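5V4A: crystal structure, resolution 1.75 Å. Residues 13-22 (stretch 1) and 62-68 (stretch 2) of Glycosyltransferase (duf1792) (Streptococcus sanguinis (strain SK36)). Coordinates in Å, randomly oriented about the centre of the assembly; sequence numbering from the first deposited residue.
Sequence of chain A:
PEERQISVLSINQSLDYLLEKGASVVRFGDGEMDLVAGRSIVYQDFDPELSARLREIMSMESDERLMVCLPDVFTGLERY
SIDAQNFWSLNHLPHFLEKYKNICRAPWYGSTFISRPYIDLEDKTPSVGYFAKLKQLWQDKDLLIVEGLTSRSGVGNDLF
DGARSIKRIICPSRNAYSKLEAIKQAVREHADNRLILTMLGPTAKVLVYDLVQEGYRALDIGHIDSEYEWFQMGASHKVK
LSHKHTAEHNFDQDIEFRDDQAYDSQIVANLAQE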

ATOM      1  N   GLN A  13       7.655   6.832  -4.232  1.00 17.94           N
ATOM      2  CA  GLN A  13       8.712   6.142  -4.963  1.00 14.99           C
ATOM      3  C   GLN A  13       9.632   5.359  -4.030  1.00 17.92           C
ATOM      4  O   GLN A  13      10.106   4.271  -4.391  1.00 19.16           O
ATOM      5  N   SER A  14       9.894   5.887  -2.829  1.00 18.19           N
ATOM      6  CA  SER A  14      10.777   5.194  -1.886  1.00 15.86           C
ATOM      7  C   SER A  14      10.129   3.915  -1.372  1.00 19.28           C
ATOM      8  O   SER A  14      10.768   2.858  -1.327  1.00 18.06           O
ATOM      9  N   LEU A  15       8.861   4.000  -0.942  1.00 13.94           N
ATOM     10  CA  LEU A  15       8.162   2.810  -0.468  1.00 13.87           C
ATOM     11  C   LEU A  15       8.072   1.752  -1.568  1.00 15.03           C
ATOM     12  O   LEU A  15       8.334   0.568  -1.319  1.00 13.98           O
ATOM     13  N   ASP A  16       7.760   2.163  -2.800  1.00 18.02           N
ATOM     14  CA  ASP A  16       7.706   1.204  -3.907  1.00 17.78           C
ATOM     15  C   ASP A  16       9.057   0.531  -4.144  1.00 16.26           C
ATOM     16  O   ASP A  16       9.110  -0.634  -4.563  1.00 22.07           O
ATOM     17  N   TYR A  17      10.159   1.256  -3.928  1.00 16.58           N
ATOM     18  CA  TYR A  17      11.480   0.650  -4.099  1.00 14.96           C
ATOM     19  C   TYR A  17      11.708  -0.459  -3.083  1.00 20.01           C
ATOM     20  O   TYR A  17      12.192  -1.544  -3.435  1.00 18.04           O
ATOM     21  N   LEU A  18      11.352  -0.208  -1.817  1.00 15.52           N
ATOM     22  CA  LEU A  18      11.522  -1.217  -0.775  1.00 14.24           C
ATOM     23  C   LEU A  18      10.634  -2.426  -1.025  1.00 21.19           C
ATOM     24  O   LEU A  18      11.039  -3.560  -0.750  1.00 19.29           O
ATOM     25  N   LEU A  19       9.401  -2.199  -1.498  1.00 14.19           N
ATOM     26  CA  LEU A  19       8.508  -3.311  -1.821  1.00 18.89           C
ATOM     27  C   LEU A  19       9.014  -4.107  -3.014  1.00 14.43           C
ATOM     28  O   LEU A  19       8.936  -5.339  -3.017  1.00 15.68           O
ATOM     29  N   GLU A  20       9.505  -3.411  -4.041  1.00 14.50           N
ATOM     30  CA  GLU A  20      10.013  -4.063  -5.244  1.00 14.72           C
ATOM     31  C   GLU A  20      11.293  -4.841  -4.970  1.00 14.84           C
ATOM     32  O   GLU A  20      11.429  -5.999  -5.382  1.00 16.24           O
ATOM     33  N   LYS A  21      12.261  -4.208  -4.305  1.00 15.82           N
ATOM     34  CA  LYS A  21      13.598  -4.776  -4.198  1.00 15.98           C
ATOM     35  C   LYS A  21      13.840  -5.515  -2.892  1.00 24.24           C
ATOM     36  O   LYS A  21      14.762  -6.334  -2.824  1.00 22.87           O
ATOM     37  N   GLY A  22      13.034  -5.267  -1.866  1.00 20.31           N
ATOM     38  CA  GLY A  22      13.292  -5.858  -0.579  1.00 14.71           C
ATOM     39  C   GLY A  22      14.511  -5.297   0.114  1.00 15.40           C
ATOM     40  O   GLY A  22      15.034  -5.924   1.035  1.00 14.90           O
ATOM     41  N   SER A  62      22.821   4.282  -3.236  1.00 18.92           N
ATOM     42  CA  SER A  62      21.748   3.348  -2.936  1.00 21.03           C
ATOM     43  C   SER A  62      21.680   2.244  -3.991  1.00 22.11           C
ATOM     44  O   SER A  62      21.985   2.463  -5.170  1.00 20.83           O
ATOM     45  N   ASP A  63      21.274   1.053  -3.552  1.00 22.68           N
ATOM     46  CA  ASP A  63      21.134  -0.099  -4.437  1.00 21.99           C
ATOM     47  C   ASP A  63      20.139  -1.074  -3.812  1.00 20.89           C
ATOM     48  O   ASP A  63      19.628  -0.847  -2.716  1.00 19.22           O
ATOM     49  N   GLU A  64      19.910  -2.200  -4.498  1.00 20.56           N
ATOM     50  CA  GLU A  64      18.880  -3.143  -4.063  1.00 20.20           C
ATOM     51  C   GLU A  64      19.169  -3.757  -2.697  1.00 16.61           C
ATOM     52  O   GLU A  64      18.264  -4.345  -2.099  1.00 15.74           O
ATOM     53  N   ARG A  65      20.398  -3.638  -2.191  1.00 20.92           N
ATOM     54  CA  ARG A  65      20.721  -4.119  -0.851  1.00 22.36           C
ATOM     55  C   ARG A  65      20.369  -3.083   0.214  1.00 18.74           C
ATOM     56  O   ARG A  65      19.868  -3.437   1.289  1.00 19.67           O
ATOM     57  N   LEU A  66      20.558  -1.802  -0.090  1.00 20.01           N
ATOM     58  CA  LEU A  66      20.379  -0.771   0.922  1.00 21.20           C
ATOM     59  C   LEU A  66      20.039   0.551   0.256  1.00 18.90           C
ATOM     60  O   LEU A  66      20.770   0.999  -0.631  1.00 18.81           O
ATOM     61  N   MET A  67      18.940   1.168   0.693  1.00 21.25           N
ATOM     62  CA  MET A  67      18.536   2.493   0.233  1.00 16.22           C
ATOM     63  C   MET A  67      18.935   3.521   1.282  1.00 16.09           C
ATOM     64  O   MET A  67      18.615   3.358   2.460  1.00 18.40           O
ATOM     65  N   VAL A  68      19.630   4.573   0.848  1.00 19.21           N
ATOM     66  CA  VAL A  68      20.063   5.663   1.720  1.00 19.11           C
ATOM     67  C   VAL A  68      19.133   6.845   1.485  1.00 15.75           C
ATOM     68  O   VAL A  68      18.893   7.224   0.331  1.00 19.14           O
TER

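Where does the helix of stretch 1 first meet the strand? Helix 13-21 runs nearly antiparallel to strand 66-68, at 169°, with the axes approaching to 10.0 Å. Gln13 lies out of reach, so contact begins at Ser14, whose CA-to-CB bond points sideways. Its side chain adopts m, and its OG is hydrogen-bonded elsewhere in the structure. Ser14 meets the strand through its CB, 4.0 Å from Met67 CE, and its backbone O, 3.9 Å from Met67 CE. Leu15 points away and Asp16 is out of reach.

What does Tyr17 do with its long side chain? It points toward stretch 2 in the t rotamer, with chi2 at -93°, and spans the gap to the loop before the strand. There Tyr17 OH comes within 3.2 Å of Asp63 C and 3.2 Å of Glu64 N, but the poor angle of the latter approach rules out a hydrogen bond. Asp63 O and Glu64 N lie at the ring edge. Asp63 itself points away; its OD1 accepts hydrogen bonds from Arg65 N (2.8 Å) and Leu66 N (3.1 Å), tying down the turn against which the tyrosine rests.

How does Met67 fill the space between helix and strand? It points toward the helix with chi angles t, t and p, a conformation that brings both its sulfur and its terminal methyl into contact. Met67 SD lies 4.0 Å from Tyr17 CD1 and approaches the ring obliquely, 4.9 Å from its centroid. Beyond the sulfur, Met67 CE packs 3.8 Å from Leu18 CD2. Leu18, with chi1 m and chi2 t, sets out sideways, yet its end comes nearer to the strand, joining Ser14 around the methyl. Leu19 and Glu20, which follow, are out of reach.

What links the end of the helix to Glu64? Lys21 points toward stretch 2, and its m, m, t, p chain brings NZ to 3.9 Å from Glu64 CB, a contact without a salt bridge. The polar connection is made by water instead. Water 1 lies 3.1 Å from Lys21 O and 2.8 Å from Glu64 O, while water 2 lies 2.8 Å from Lys21 O and 2.9 Å from Glu64 OE2, all within hydrogen-bonding geometry. Gly22 then leaves the helix with positive phi, a conformation that favours glycine. No direct hydrogen bond joins the two stretches; they meet through packing and these waters.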

ATOM      1  CB  GLN A  13       9.503   7.149  -5.791  1.00 20.51           C
ATOM      2  CG  GLN A  13       8.760   7.665  -7.005  1.00 24.97           C
ATOM      3  CD  GLN A  13       9.431   8.862  -7.640  1.00 26.48           C
ATOM      4  OE1 GLN A  13      10.005   9.702  -6.957  1.00 19.83           O
ATOM      5  NE2 GLN A  13       9.378   8.935  -8.963  1.00 31.57           N
ATOM      6  CB  SER A  14      11.139   6.111  -0.709  1.00 14.15           C
ATOM      7  OG  SER A  14      11.719   7.312  -1.157  1.00 14.28           O
ATOM      8  CB  LEU A  15       6.765   3.189   0.057  1.00 13.75           C
ATOM      9  CG  LEU A  15       6.772   4.015   1.360  1.00 13.70           C
ATOM     10  CD1 LEU A  15       5.346   4.380   1.725  1.00 14.21           C
ATOM     11  CD2 LEU A  15       7.446   3.237   2.480  1.00 13.70           C
ATOM     12  CB  ASP A  16       7.259   1.891  -5.199  1.00 15.09           C
ATOM     13  CG  ASP A  16       5.764   2.201  -5.234  1.00 14.14           C
ATOM     14  OD1 ASP A  16       5.018   1.817  -4.305  1.00 14.01           O
ATOM     15  OD2 ASP A  16       5.382   2.920  -6.166  1.00 14.22           O
ATOM     16  CB  TYR A  17      12.584   1.714  -3.986  1.00 14.50           C
ATOM     17  CG  TYR A  17      13.978   1.232  -4.425  1.00 14.69           C
ATOM     18  CD1 TYR A  17      14.871   0.708  -3.512  1.00 14.69           C
ATOM     19  CD2 TYR A  17      14.356   1.278  -5.756  1.00 14.88           C
ATOM     20  CE1 TYR A  17      16.141   0.281  -3.905  1.00 17.22           C
ATOM     21  CE2 TYR A  17      15.604   0.828  -6.173  1.00 15.07           C
ATOM     22  CZ  TYR A  17      16.491   0.335  -5.243  1.00 22.50           C
ATOM     23  OH  TYR A  17      17.736  -0.097  -5.650  1.00 29.00           O
ATOM     24  CB  LEU A  18      11.231  -0.605   0.602  1.00 14.11           C
ATOM     25  CG  LEU A  18      12.156   0.519   1.085  1.00 20.90           C
ATOM     26  CD1 LEU A  18      11.718   1.087   2.441  1.00 17.99           C
ATOM     27  CD2 LEU A  18      13.625   0.056   1.151  1.00 24.19           C
ATOM     28  CB  LEU A  19       7.101  -2.794  -2.105  1.00 14.14           C
ATOM     29  CG  LEU A  19       6.383  -2.296  -0.847  1.00 13.98           C
ATOM     30  CD1 LEU A  19       5.189  -1.416  -1.184  1.00 15.06           C
ATOM     31  CD2 LEU A  19       5.948  -3.485  -0.020  1.00 14.01           C
ATOM     32  CB  GLU A  20      10.271  -3.020  -6.326  1.00 15.99           C
ATOM     33  CG  GLU A  20      10.645  -3.612  -7.674  1.00 18.33           C
ATOM     34  CD  GLU A  20       9.443  -4.146  -8.419  1.00 34.61           C
ATOM     35  OE1 GLU A  20       9.498  -5.303  -8.896  1.00 41.20           O
ATOM     36  OE2 GLU A  20       8.446  -3.402  -8.531  1.00 30.35           O
ATOM     37  CB  LYS A  21      14.652  -3.672  -4.345  1.00 18.99           C
ATOM     38  CG  LYS A  21      14.598  -2.936  -5.665  1.00 22.98           C
ATOM     39  CD  LYS A  21      14.595  -3.908  -6.826  1.00 29.78           C
ATOM     40  CE  LYS A  21      15.087  -3.255  -8.101  1.00 42.64           C
ATOM     41  NZ  LYS A  21      16.578  -3.222  -8.167  1.00 53.14           N
ATOM     42  CB  SER A  62      20.409   4.085  -2.857  1.00 24.12           C
ATOM     43  OG  SER A  62      20.382   5.015  -1.783  1.00 22.71           O
ATOM     44  CB  ASP A  63      22.501  -0.743  -4.696  1.00 29.56           C
ATOM     45  CG  ASP A  63      23.151  -1.299  -3.431  1.00 31.75           C
ATOM     46  OD1 ASP A  63      22.441  -1.705  -2.493  1.00 24.80           O
ATOM     47  OD2 ASP A  63      24.398  -1.280  -3.346  1.00 32.37           O
ATOM     48  CB  GLU A  64      18.755  -4.262  -5.086  1.00 25.47           C
ATOM     49  CG  GLU A  64      20.096  -4.955  -5.299  1.00 32.24           C
ATOM     50  CD  GLU A  64      20.030  -6.133  -6.240  1.00 39.37           C
ATOM     51  OE1 GLU A  64      20.946  -6.253  -7.084  1.00 45.00           O
ATOM     52  OE2 GLU A  64      19.101  -6.956  -6.105  1.00 36.89           O
ATOM     53  CB  ARG A  65      22.222  -4.471  -0.782  1.00 31.77           C
ATOM     54  CG  ARG A  65      22.738  -5.048   0.553  1.00 25.10           C
ATOM     55  CD  ARG A  65      24.272  -5.196   0.602  1.00 34.09           C
ATOM     56  NE  ARG A  65      24.955  -3.930   0.871  1.00 36.54           N
ATOM     57  CZ  ARG A  65      26.153  -3.822   1.438  1.00 37.51           C
ATOM     58  NH1 ARG A  65      26.817  -4.908   1.828  1.00 25.33           N
ATOM     59  NH2 ARG A  65      26.676  -2.616   1.640  1.00 41.23           N
ATOM     60  CB  LEU A  66      21.654  -0.631   1.768  1.00 15.81           C
ATOM     61  CG  LEU A  66      21.635   0.537   2.750  1.00 18.96           C
ATOM     62  CD1 LEU A  66      20.492   0.297   3.696  1.00 19.25           C
ATOM     63  CD2 LEU A  66      22.941   0.575   3.512  1.00 16.21           C
ATOM     64  CB  MET A  67      17.025   2.575  -0.010  1.00 15.82           C
ATOM     65  CG  MET A  67      16.600   3.852  -0.749  1.00 16.20           C
ATOM     66  SD  MET A  67      14.831   3.943  -1.161  1.00 21.59           S
ATOM     67  CE  MET A  67      14.094   3.733   0.461  1.00 14.14           C
ATOM     68  CB  VAL A  68      21.526   6.048   1.444  1.00 16.53           C
ATOM     69  CG1 VAL A  68      21.931   7.250   2.279  1.00 22.02           C
ATOM     70  CG2 VAL A  68      22.453   4.834   1.657  1.00 16.68           C
TER
HETATM   71  O   HOH W   1      17.509  -7.006  -1.654  1.00 29.73           O
HETATM   72  O   HOH W   2      17.198  -7.211  -3.983  1.00 46.97           O